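Local coordinates for cupin 2, conserved barrel domain protein (Novosphingobium aromaticivorans DSM 12444, PDB 3ES1) that is of unknown function but has a cupin-like fold and pairs with a second copy of itself through an extended beta sheet, at residues P13-V18 with F29-T35; L48-A54 with T64-R69; I100-L106 with R146-I152. One frame throughout, in Å; residues are numbered along the deposited sequence.

The three contacts sample one seven-stranded antiparallel sheet of the cupin-like fold. Contact 1 is the hairpin at one edge, contact 2 sets a loop against strand 45-53 next to it, and contact 3 lies further across, its centre about 5 Å from the centre of the chain. Contacts 1 and 2, with centres about 12 Å apart, are joined by two salt bridges: Asp-33 OD2 to Arg-67 NH1 and Arg-16 NH1 to Asp-65 OD1, both 2.9 Å. Contact 3 meets contact 1 where Val-14 CG2 packs on Arg-146 NH1 at 3.6 Å, but stays about 7 Å from contact 2 between nearest atoms. All three touch the second subunit.

Contact 1 (P13-V18 with F29-T35); sequences PVQRVV and FKSEDVT
Arg-16 and Asp-33 face each other as a hydrogen-bonded pair in an antiparallel ladder whose strand axes approach to 4.6 Å. The backbone evidence is regular: Arg-16 N gives its hydrogen to Asp-33 O at 2.8 Å, and matching bonds link Val-14 with Thr-35. At the other end Lys-30 N and Ser-31 N both bond Val-18 O, a classic beta bulge.

Residues 14-18 are all buried and form the close-packed side. Asp-33 CG sits between its own N and carbonyl carbon (chi1 61°), which carries the carboxylate across to Arg-16. There OD1 forms a salt bridge with NE at 3.0 Å on its syn lone pair, the guanidinium plane turned 65° from the carboxylate. Thr-35 OG1 donates to OD2 at 2.8 Å, and Arg-67 is that oxygen's charged partner. Val-18 CG2 lies over a guanidinium face near its rim. One water links Arg-16 O, Ser-31 OG and Asp-33 OD1. With an alanine here instead of Asp-33, Arg-16 NE and Arg-67 would probably both lose a carboxylate partner, and the Thr-35 hydroxyl its acceptor.

Strand 29-35 is the more open side: Glu-32 is partly exposed, and the far end of Lys-30 leads away to a salt bridge with Glu-63. On the face opposite Arg-16, Val-17 CG1 meets the Phe-29 ring edge, CD1, at 3.6 Å, and Pro-13 CG touches Val-34 CG1 at 3.5 Å. Here Gln-15 NE2 reaches Glu-32 OE2 at 3.0 Å, with a bent N-H...O angle of 146°. In the second subunit Arg-123 N binds Gln-15 OE1, and Arg-120 pairs with Glu-32.

Two carboxylates and a carbonyl thus hold the Arg-16 guanidinium, Asp-33 at NE, Asp-65 and Val-50 O at NH1; the amide-acid pair lies opposite, and both faces border the second subunit, probably helping hold the dimer.

Contact 2 (L48-A54 with T64-R69); sequences LLVWTTA and TDGRQR
Thr-52 OG1 and two arginines tie loop 64-69 to strand 48-53. The hydroxyl, set between its own backbone N and carbonyl carbon (chi1 66°) and facing both partners, donates to Gly-66 O at 2.7 Å, in the carbonyl plane on a lone pair, and accepts from Arg-69 NE at 2.8 Å. Arg-69 NH2 adds a bond to Thr-52 O at 2.9 Å, gripping the threonine side-on through two acceptors. Further along the strand, Arg-67 NE (2.8 Å) and NH2 (3.2 Å) converge on Leu-49 O, 1° from the guanidinium plane. Gly-66 CA lies over the six-membered ring of Trp-51, 3.8 Å from its centroid and 14° off the normal, a CH-pi contact; a beta carbon on Gly-66 would collide with CD2.

In the second shell, Asp-65 OD1 accepts from Arg-67 N at 2.8 Å, closing an Asx turn that leads into Arg-67, and the same oxygen forms a salt bridge with Arg-16. A salt bridge from Asp-62 to Arg-69 NH1 probably helps hold the other guanidinium.

The arrangement is an Asx turn laid on a bulged strand: Val-50 and Trp-51 both face Ile-81 in a classic beta bulge.

Contact 3 (I100-L106 with R146-I152); sequences IDYGIVL and RIAFILI
Leu-106 and Arg-146 meet at one end of a long antiparallel pairing, where Leu-106 N donates to Arg-146 O at 2.7 Å. The ladder runs back from there through the hydrogen-bonded pairs Ile-104 with Ala-148, Tyr-102 with Ile-150 and Ile-100 with Ile-152, and the strand directions lie 160° apart.

From the start of the Leu-106 side chain, CB rests on Arg-146 O at 3.6 Å. CG, set anti to the leucine's own carbonyl carbon (chi1 -56°), comes over Ala-148 N at 4.1 Å. The branch CD1 then crosses the aliphatic part of Arg-146, 4.0 Å from CD, and also approaches Ala-148 CB. The charged end of that arginine forms a salt bridge with Asp-85.

On the face bearing Tyr-102, Ile-104, Ile-150 and Ile-152, the side-chain contacts are apolar: Ile-104 CD1 touches Ile-150 CD1 at 3.7 Å, and Ile-152 CD1 meets Tyr-102 CE2 at 3.8 Å. The tyrosine OH bonds Ser-79 of the second subunit, where Ile-150 packs on its counterpart and Ile-100 on Ala-58, so this face belongs to the dimer interface. Leu-106 separately meets its own counterpart. On the reverse face Phe-149 CD1 lies 3.8 Å from Gly-103 CA. Asp-101 OD1, bonded to Ser-99 OG, presses on Leu-151 CG at 3.4 Å.

Strand 145-153 has strand 79-86 along its other edge, and strand 99-107 is bordered by 127-130, which places the pair within the sheet. Phe-149 meets Trp-137 of the smaller three-stranded sheet, in keeping with two sheets folded together in a cupin barrel.

Contact 1 (P13-V18 with F29-T35)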
loop_
_atom_site.group_PDB
_atom_site.type_symbol
_atom_site.label_atom_id
_atom_site.label_comp_id
_atom_site.label_asym_id
_atom_site.label_seq_id
_atom_site.Cartn_x
_atom_site.Cartn_y
_atom_site.Cartn_z
ATOM N N PRO A 13 -10.917 13.640 -6.143
ATOM C CA PRO A 13 -9.462 13.640 -6.333
ATOM C C PRO A 13 -8.792 13.131 -5.087
ATOM O O PRO A 13 -9.395 13.020 -4.023
ATOM C CB PRO A 13 -9.109 15.111 -6.571
ATOM C CG PRO A 13 -10.245 15.905 -5.961
ATOM C CD PRO A 13 -11.480 14.999 -6.044
ATOM N N VAL A 14 -7.514 12.850 -5.230
ATOM C CA VAL A 14 -6.725 12.221 -4.170
ATOM C C VAL A 14 -5.726 13.201 -3.520
ATOM O O VAL A 14 -4.923 13.806 -4.179
ATOM C CB VAL A 14 -5.957 11.016 -4.763
ATOM C CG1 VAL A 14 -5.053 10.329 -3.692
ATOM C CG2 VAL A 14 -6.930 10.021 -5.464
ATOM N N GLN A 15 -5.828 13.341 -2.208
ATOM C CA GLN A 15 -4.848 14.078 -1.395
ATOM C C GLN A 15 -3.610 13.237 -1.184
ATOM O O GLN A 15 -3.691 12.075 -0.756
ATOM C CB GLN A 15 -5.469 14.443 -0.016
ATOM C CG GLN A 15 -4.539 15.182 0.961
ATOM C CD GLN A 15 -5.130 15.261 2.342
ATOM O OE1 GLN A 15 -6.046 14.475 2.692
ATOM N NE2 GLN A 15 -4.593 16.170 3.163
ATOM N N ARG A 16 -2.467 13.856 -1.461
ATOM C CA ARG A 16 -1.142 13.291 -1.229
ATOM C C ARG A 16 -0.350 14.202 -0.282
ATOM O O ARG A 16 -0.227 15.409 -0.512
ATOM C CB ARG A 16 -0.383 13.118 -2.553
ATOM C CG ARG A 16 1.041 12.492 -2.397
ATOM C CD ARG A 16 1.760 12.396 -3.740
ATOM N NE ARG A 16 2.349 13.658 -4.121
ATOM C CZ ARG A 16 3.401 13.807 -4.908
ATOM N NH1 ARG A 16 4.010 12.757 -5.430
ATOM N NH2 ARG A 16 3.843 15.020 -5.150
ATOM N N VAL A 17 0.150 13.609 0.782
ATOM C CA VAL A 17 0.970 14.321 1.755
ATOM C C VAL A 17 2.304 13.649 1.833
ATOM O O VAL A 17 2.388 12.471 2.167
ATOM C CB VAL A 17 0.312 14.367 3.174
ATOM C CG1 VAL A 17 1.305 14.960 4.210
ATOM C CG2 VAL A 17 -1.054 15.135 3.158
ATOM N N VAL A 18 3.357 14.399 1.576
ATOM C CA VAL A 18 4.737 13.842 1.570
ATOM C C VAL A 18 5.603 14.478 2.627
ATOM O O VAL A 18 5.697 15.695 2.707
ATOM C CB VAL A 18 5.433 14.052 0.217
ATOM C CG1 VAL A 18 6.859 13.397 0.217
ATOM C CG2 VAL A 18 4.561 13.528 -0.938
ATOM N N PHE A 29 6.787 18.686 6.695
ATOM C CA PHE A 29 5.961 18.415 5.477
ATOM C C PHE A 29 6.673 18.946 4.249
ATOM O O PHE A 29 7.088 20.104 4.222
ATOM C CB PHE A 29 4.527 19.001 5.640
ATOM C CG PHE A 29 3.747 18.319 6.715
ATOM C CD1 PHE A 29 3.161 17.091 6.491
ATOM C CD2 PHE A 29 3.625 18.877 7.983
ATOM C CE1 PHE A 29 2.437 16.459 7.523
ATOM C CE2 PHE A 29 2.947 18.215 9.016
ATOM C CZ PHE A 29 2.381 17.008 8.782
ATOM N N LYS A 30 6.822 18.076 3.249
ATOM C CA LYS A 30 7.593 18.346 2.028
ATOM C C LYS A 30 6.682 18.892 0.937
ATOM O O LYS A 30 7.022 19.850 0.265
ATOM C CB LYS A 30 8.313 17.079 1.563
ATOM C CG LYS A 30 9.249 17.267 0.356
ATOM C CD LYS A 30 10.006 16.005 -0.058
ATOM C CE LYS A 30 10.518 16.135 -1.503
ATOM N NZ LYS A 30 11.944 16.603 -1.607
ATOM N N SER A 31 5.512 18.279 0.794
ATOM C CA SER A 31 4.515 18.706 -0.163
ATOM C C SER A 31 3.135 18.140 0.144
ATOM O O SER A 31 2.975 17.102 0.826
ATOM C CB SER A 31 4.905 18.294 -1.585
ATOM O OG SER A 31 4.849 16.892 -1.730
ATOM N N GLU A 32 2.147 18.849 -0.361
ATOM C CA GLU A 32 0.753 18.398 -0.299
ATOM C C GLU A 32 0.000 18.839 -1.524
ATOM O O GLU A 32 0.173 19.965 -1.995
ATOM C CB GLU A 32 0.078 18.939 0.948
ATOM C CG GLU A 32 -1.411 18.576 1.111
ATOM C CD GLU A 32 -2.033 19.146 2.381
ATOM O OE1 GLU A 32 -1.429 20.025 3.035
ATOM O OE2 GLU A 32 -3.182 18.765 2.694
ATOM N N ASP A 33 -0.815 17.945 -2.050
ATOM C CA ASP A 33 -1.590 18.238 -3.261
ATOM C C ASP A 33 -2.849 17.426 -3.274
ATOM O O ASP A 33 -2.902 16.376 -2.685
ATOM C CB ASP A 33 -0.807 17.959 -4.561
ATOM C CG ASP A 33 -0.390 16.510 -4.725
ATOM O OD1 ASP A 33 0.697 16.155 -4.255
ATOM O OD2 ASP A 33 -1.132 15.722 -5.353
ATOM N N VAL A 34 -3.852 17.932 -3.996
ATOM C CA VAL A 34 -5.090 17.186 -4.226
ATOM C C VAL A 34 -5.269 17.126 -5.736
ATOM O O VAL A 34 -5.450 18.163 -6.374
ATOM C CB VAL A 34 -6.320 17.890 -3.561
ATOM C CG1 VAL A 34 -7.652 17.226 -3.953
ATOM C CG2 VAL A 34 -6.139 17.952 -2.028
ATOM N N THR A 35 -5.218 15.905 -6.279
ATOM C CA THR A 35 -5.096 15.651 -7.720
ATOM C C THR A 35 -6.059 14.552 -8.219
ATOM O O THR A 35 -6.174 13.508 -7.602
ATOM C CB THR A 35 -3.655 15.180 -8.045
ATOM O OG1 THR A 35 -2.737 16.157 -7.548
ATOM C CG2 THR A 35 -3.418 15.083 -9.539
HETATM O O HOH W 1 -2.437 13.543 -5.250
HETATM O O HOH W 2 1.984 16.079 -2.123
#

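Contact 2 (L48-A54 with T64-R69)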
loop_
_atom_site.group_PDB
_atom_site.type_symbol
_atom_site.label_atom_id
_atom_site.label_comp_id
_atom_site.label_asym_id
_atom_site.label_seq_id
_atom_site.Cartn_x
_atom_site.Cartn_y
_atom_site.Cartn_z
ATOM N N LEU A 48 -3.981 7.497 -11.221
ATOM C CA LEU A 48 -3.034 8.468 -10.681
ATOM C C LEU A 48 -1.843 7.820 -10.076
ATOM O O LEU A 48 -1.986 7.063 -9.120
ATOM C CB LEU A 48 -3.707 9.365 -9.621
ATOM C CG LEU A 48 -2.933 10.448 -8.856
ATOM C CD1 LEU A 48 -2.436 11.582 -9.795
ATOM C CD2 LEU A 48 -3.757 11.045 -7.690
ATOM N N LEU A 49 -0.660 8.146 -10.614
ATOM C CA LEU A 49 0.631 7.806 -9.954
ATOM C C LEU A 49 0.816 8.644 -8.708
ATOM O O LEU A 49 0.641 9.856 -8.729
ATOM C CB LEU A 49 1.792 8.024 -10.928
ATOM C CG LEU A 49 3.177 7.683 -10.451
ATOM C CD1 LEU A 49 3.227 6.255 -9.931
ATOM C CD2 LEU A 49 4.185 7.981 -11.528
ATOM N N VAL A 50 1.180 7.998 -7.611
ATOM C CA VAL A 50 1.338 8.707 -6.355
ATOM C C VAL A 50 2.807 8.862 -5.955
ATOM O O VAL A 50 3.226 9.941 -5.600
ATOM C CB VAL A 50 0.472 8.053 -5.253
ATOM C CG1 VAL A 50 0.796 8.638 -3.907
ATOM C CG2 VAL A 50 -1.042 8.314 -5.621
ATOM N N TRP A 51 3.551 7.771 -6.042
ATOM C CA TRP A 51 4.974 7.727 -5.683
ATOM C C TRP A 51 5.651 6.524 -6.321
ATOM O O TRP A 51 4.998 5.527 -6.672
ATOM C CB TRP A 51 5.156 7.674 -4.132
ATOM C CG TRP A 51 6.511 8.163 -3.635
ATOM C CD1 TRP A 51 7.580 7.403 -3.318
ATOM C CD2 TRP A 51 6.936 9.525 -3.488
ATOM N NE1 TRP A 51 8.648 8.184 -2.974
ATOM C CE2 TRP A 51 8.279 9.498 -3.055
ATOM C CE3 TRP A 51 6.317 10.765 -3.689
ATOM C CZ2 TRP A 51 9.010 10.672 -2.820
ATOM C CZ3 TRP A 51 7.008 11.893 -3.439
ATOM C CH2 TRP A 51 8.353 11.856 -3.014
ATOM N N THR A 52 6.964 6.655 -6.414
ATOM C CA THR A 52 7.889 5.597 -6.831
ATOM C C THR A 52 9.191 5.705 -6.082
ATOM O O THR A 52 9.599 6.793 -5.678
ATOM C CB THR A 52 8.240 5.684 -8.317
ATOM O OG1 THR A 52 8.983 6.874 -8.581
ATOM C CG2 THR A 52 6.969 5.647 -9.170
ATOM N N THR A 53 9.864 4.581 -5.913
ATOM C CA THR A 53 11.271 4.583 -5.451
ATOM C C THR A 53 12.100 3.877 -6.513
ATOM O O THR A 53 11.630 2.903 -7.123
ATOM C CB THR A 53 11.391 3.895 -4.055
ATOM O OG1 THR A 53 11.101 2.504 -4.164
ATOM C CG2 THR A 53 10.428 4.535 -3.076
ATOM N N ALA A 54 13.307 4.381 -6.767
ATOM C CA ALA A 54 14.127 3.865 -7.874
ATOM C C ALA A 54 14.595 2.459 -7.535
ATOM O O ALA A 54 14.772 1.634 -8.410
ATOM C CB ALA A 54 15.336 4.798 -8.191
ATOM N N THR A 64 13.988 13.340 -4.805
ATOM C CA THR A 64 13.107 13.293 -5.998
ATOM C C THR A 64 11.642 13.088 -5.677
ATOM O O THR A 64 11.301 12.221 -4.882
ATOM C CB THR A 64 13.474 12.128 -6.941
ATOM O OG1 THR A 64 14.890 12.101 -7.117
ATOM C CG2 THR A 64 12.783 12.283 -8.317
ATOM N N ASP A 65 10.781 13.857 -6.341
ATOM C CA ASP A 65 9.340 13.552 -6.358
ATOM C C ASP A 65 9.089 12.269 -7.143
ATOM O O ASP A 65 9.415 12.167 -8.322
ATOM C CB ASP A 65 8.501 14.699 -6.934
ATOM C CG ASP A 65 7.032 14.469 -6.774
ATOM O OD1 ASP A 65 6.569 13.313 -6.729
ATOM O OD2 ASP A 65 6.288 15.438 -6.720
ATOM N N GLY A 66 8.554 11.279 -6.433
ATOM C CA GLY A 66 8.355 9.958 -6.954
ATOM C C GLY A 66 7.392 9.924 -8.128
ATOM O O GLY A 66 7.406 8.995 -8.936
ATOM N N ARG A 67 6.605 10.986 -8.248
ATOM C CA ARG A 67 5.593 11.083 -9.288
ATOM C C ARG A 67 6.257 11.583 -10.584
ATOM O O ARG A 67 5.732 11.437 -11.668
ATOM C CB ARG A 67 4.458 12.016 -8.818
ATOM C CG ARG A 67 3.458 12.350 -9.799
ATOM C CD ARG A 67 2.380 13.262 -9.170
ATOM N NE ARG A 67 1.344 12.538 -8.447
ATOM C CZ ARG A 67 0.551 13.056 -7.503
ATOM N NH1 ARG A 67 0.639 14.325 -7.159
ATOM N NH2 ARG A 67 -0.348 12.300 -6.900
ATOM N N GLN A 68 7.470 12.095 -10.448
ATOM C CA GLN A 68 8.157 12.736 -11.557
ATOM C C GLN A 68 9.508 12.114 -11.800
ATOM O O GLN A 68 10.421 12.774 -12.264
ATOM C CB GLN A 68 8.362 14.233 -11.280
ATOM C CG GLN A 68 7.105 15.020 -10.992
ATOM C CD GLN A 68 6.157 15.085 -12.187
ATOM O OE1 GLN A 68 6.577 14.955 -13.349
ATOM N NE2 GLN A 68 4.875 15.305 -11.911
ATOM N N ARG A 69 9.664 10.866 -11.439
ATOM C CA ARG A 69 10.934 10.178 -11.586
ATOM C C ARG A 69 11.091 9.623 -12.990
ATOM O O ARG A 69 10.179 8.994 -13.542
ATOM C CB ARG A 69 11.014 9.060 -10.535
ATOM C CG ARG A 69 12.274 8.264 -10.507
ATOM C CD ARG A 69 12.187 7.107 -9.490
ATOM N NE ARG A 69 11.704 7.482 -8.170
ATOM C CZ ARG A 69 12.452 8.088 -7.263
ATOM N NH1 ARG A 69 13.694 8.450 -7.581
ATOM N NH2 ARG A 69 11.978 8.356 -6.055
#

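Contact 3 (I100-L106 with R146-I152)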
loop_
_atom_site.group_PDB
_atom_site.type_symbol
_atom_site.label_atom_id
_atom_site.label_comp_id
_atom_site.label_asym_id
_atom_site.label_seq_id
_atom_site.Cartn_x
_atom_site.Cartn_y
_atom_site.Cartn_z
ATOM N N ILE A 100 5.633 -8.220 -6.369
ATOM C CA ILE A 100 4.524 -8.528 -5.461
ATOM C C ILE A 100 3.783 -7.222 -5.289
ATOM O O ILE A 100 4.386 -6.178 -5.153
ATOM C CB ILE A 100 4.998 -9.142 -4.087
ATOM C CG1 ILE A 100 3.824 -9.714 -3.274
ATOM C CG2 ILE A 100 5.843 -8.172 -3.197
ATOM C CD1 ILE A 100 4.264 -10.480 -1.981
ATOM N N ASP A 101 2.466 -7.289 -5.371
ATOM C CA ASP A 101 1.625 -6.123 -5.249
ATOM C C ASP A 101 0.619 -6.233 -4.117
ATOM O O ASP A 101 0.019 -7.236 -3.953
ATOM C CB ASP A 101 0.841 -5.846 -6.524
ATOM C CG ASP A 101 1.560 -6.252 -7.763
ATOM O OD1 ASP A 101 2.709 -5.885 -7.893
ATOM O OD2 ASP A 101 0.922 -6.905 -8.553
ATOM N N TYR A 102 0.449 -5.175 -3.367
ATOM C CA TYR A 102 -0.598 -5.068 -2.374
ATOM C C TYR A 102 -1.673 -4.159 -2.968
ATOM O O TYR A 102 -1.429 -2.998 -3.277
ATOM C CB TYR A 102 -0.085 -4.488 -1.047
ATOM C CG TYR A 102 1.076 -5.204 -0.468
ATOM C CD1 TYR A 102 1.124 -6.620 -0.454
ATOM C CD2 TYR A 102 2.168 -4.499 0.083
ATOM C CE1 TYR A 102 2.225 -7.294 0.102
ATOM C CE2 TYR A 102 3.274 -5.188 0.637
ATOM C CZ TYR A 102 3.277 -6.590 0.670
ATOM O OH TYR A 102 4.371 -7.257 1.215
ATOM N N GLY A 103 -2.863 -4.697 -3.122
ATOM C CA GLY A 103 -3.983 -3.902 -3.632
ATOM C C GLY A 103 -5.026 -3.714 -2.563
ATOM O O GLY A 103 -5.427 -4.672 -1.911
ATOM N N ILE A 104 -5.490 -2.469 -2.414
ATOM C CA ILE A 104 -6.515 -2.144 -1.412
ATOM C C ILE A 104 -7.714 -1.518 -2.062
ATOM O O ILE A 104 -7.624 -0.458 -2.719
ATOM C CB ILE A 104 -5.964 -1.239 -0.240
ATOM C CG1 ILE A 104 -4.667 -1.853 0.363
ATOM C CG2 ILE A 104 -6.979 -1.139 0.896
ATOM C CD1 ILE A 104 -3.376 -1.301 -0.242
ATOM N N VAL A 105 -8.847 -2.165 -1.876
ATOM C CA VAL A 105 -10.088 -1.675 -2.505
ATOM C C VAL A 105 -10.649 -0.507 -1.674
ATOM O O VAL A 105 -11.156 -0.709 -0.551
ATOM C CB VAL A 105 -11.139 -2.804 -2.752
ATOM C CG1 VAL A 105 -12.310 -2.277 -3.577
ATOM C CG2 VAL A 105 -10.524 -4.040 -3.439
ATOM N N LEU A 106 -10.629 0.706 -2.242
ATOM C CA LEU A 106 -10.987 1.882 -1.451
ATOM C C LEU A 106 -12.476 2.165 -1.515
ATOM O O LEU A 106 -13.119 2.660 -0.564
ATOM C CB LEU A 106 -10.189 3.133 -1.904
ATOM C CG LEU A 106 -8.625 3.042 -1.896
ATOM C CD1 LEU A 106 -8.017 4.413 -2.113
ATOM C CD2 LEU A 106 -8.086 2.406 -0.640
ATOM N N ARG A 146 -12.381 2.025 -7.037
ATOM C CA ARG A 146 -11.049 2.598 -6.795
ATOM C C ARG A 146 -10.196 1.641 -5.994
ATOM O O ARG A 146 -10.580 1.170 -4.931
ATOM C CB ARG A 146 -11.130 3.933 -6.065
ATOM C CG ARG A 146 -9.750 4.502 -5.724
ATOM C CD ARG A 146 -9.801 5.963 -5.291
ATOM N NE ARG A 146 -10.078 6.805 -6.446
ATOM C CZ ARG A 146 -10.309 8.119 -6.412
ATOM N NH1 ARG A 146 -10.299 8.820 -5.273
ATOM N NH2 ARG A 146 -10.567 8.733 -7.546
ATOM N N ILE A 147 -9.012 1.373 -6.533
ATOM C CA ILE A 147 -8.042 0.508 -5.876
ATOM C C ILE A 147 -6.687 1.209 -5.781
ATOM O O ILE A 147 -6.223 1.820 -6.718
ATOM C CB ILE A 147 -7.861 -0.878 -6.626
ATOM C CG1 ILE A 147 -9.212 -1.571 -6.873
ATOM C CG2 ILE A 147 -6.945 -1.815 -5.806
ATOM C CD1 ILE A 147 -9.169 -2.774 -7.852
ATOM N N ALA A 148 -6.107 1.153 -4.592
ATOM C CA ALA A 148 -4.714 1.604 -4.384
ATOM C C ALA A 148 -3.816 0.397 -4.540
ATOM O O ALA A 148 -4.001 -0.642 -3.848
ATOM C CB ALA A 148 -4.538 2.208 -2.952
ATOM N N PHE A 149 -2.838 0.539 -5.423
ATOM C CA PHE A 149 -1.882 -0.517 -5.699
ATOM C C PHE A 149 -0.466 -0.107 -5.340
ATOM O O PHE A 149 0.046 0.933 -5.775
ATOM C CB PHE A 149 -1.868 -0.890 -7.188
ATOM C CG PHE A 149 -3.063 -1.640 -7.650
ATOM C CD1 PHE A 149 -3.281 -2.942 -7.249
ATOM C CD2 PHE A 149 -3.961 -1.054 -8.510
ATOM C CE1 PHE A 149 -4.402 -3.649 -7.694
ATOM C CE2 PHE A 149 -5.083 -1.774 -8.985
ATOM C CZ PHE A 149 -5.305 -3.053 -8.578
ATOM N N ILE A 150 0.174 -0.987 -4.585
ATOM C CA ILE A 150 1.590 -0.893 -4.281
ATOM C C ILE A 150 2.355 -2.075 -4.888
ATOM O O ILE A 150 2.146 -3.222 -4.528
ATOM C CB ILE A 150 1.857 -0.833 -2.762
ATOM C CG1 ILE A 150 1.134 0.354 -2.092
ATOM C CG2 ILE A 150 3.381 -0.703 -2.471
ATOM C CD1 ILE A 150 -0.372 0.165 -1.776
ATOM N N LEU A 151 3.274 -1.769 -5.794
ATOM C CA LEU A 151 3.993 -2.800 -6.513
ATOM C C LEU A 151 5.448 -2.777 -6.095
ATOM O O LEU A 151 6.109 -1.763 -6.162
ATOM C CB LEU A 151 3.836 -2.641 -8.061
ATOM C CG LEU A 151 2.390 -2.611 -8.621
ATOM C CD1 LEU A 151 1.787 -1.173 -8.657
ATOM C CD2 LEU A 151 2.301 -3.249 -10.023
ATOM N N ILE A 152 5.936 -3.935 -5.673
ATOM C CA ILE A 152 7.295 -4.062 -5.163
ATOM C C ILE A 152 8.048 -5.113 -5.973
ATOM O O ILE A 152 7.588 -6.237 -6.149
ATOM C CB ILE A 152 7.295 -4.460 -3.655
ATOM C CG1 ILE A 152 6.625 -3.396 -2.776
ATOM C CG2 ILE A 152 8.736 -4.700 -3.141
ATOM C CD1 ILE A 152 6.221 -3.904 -1.387
#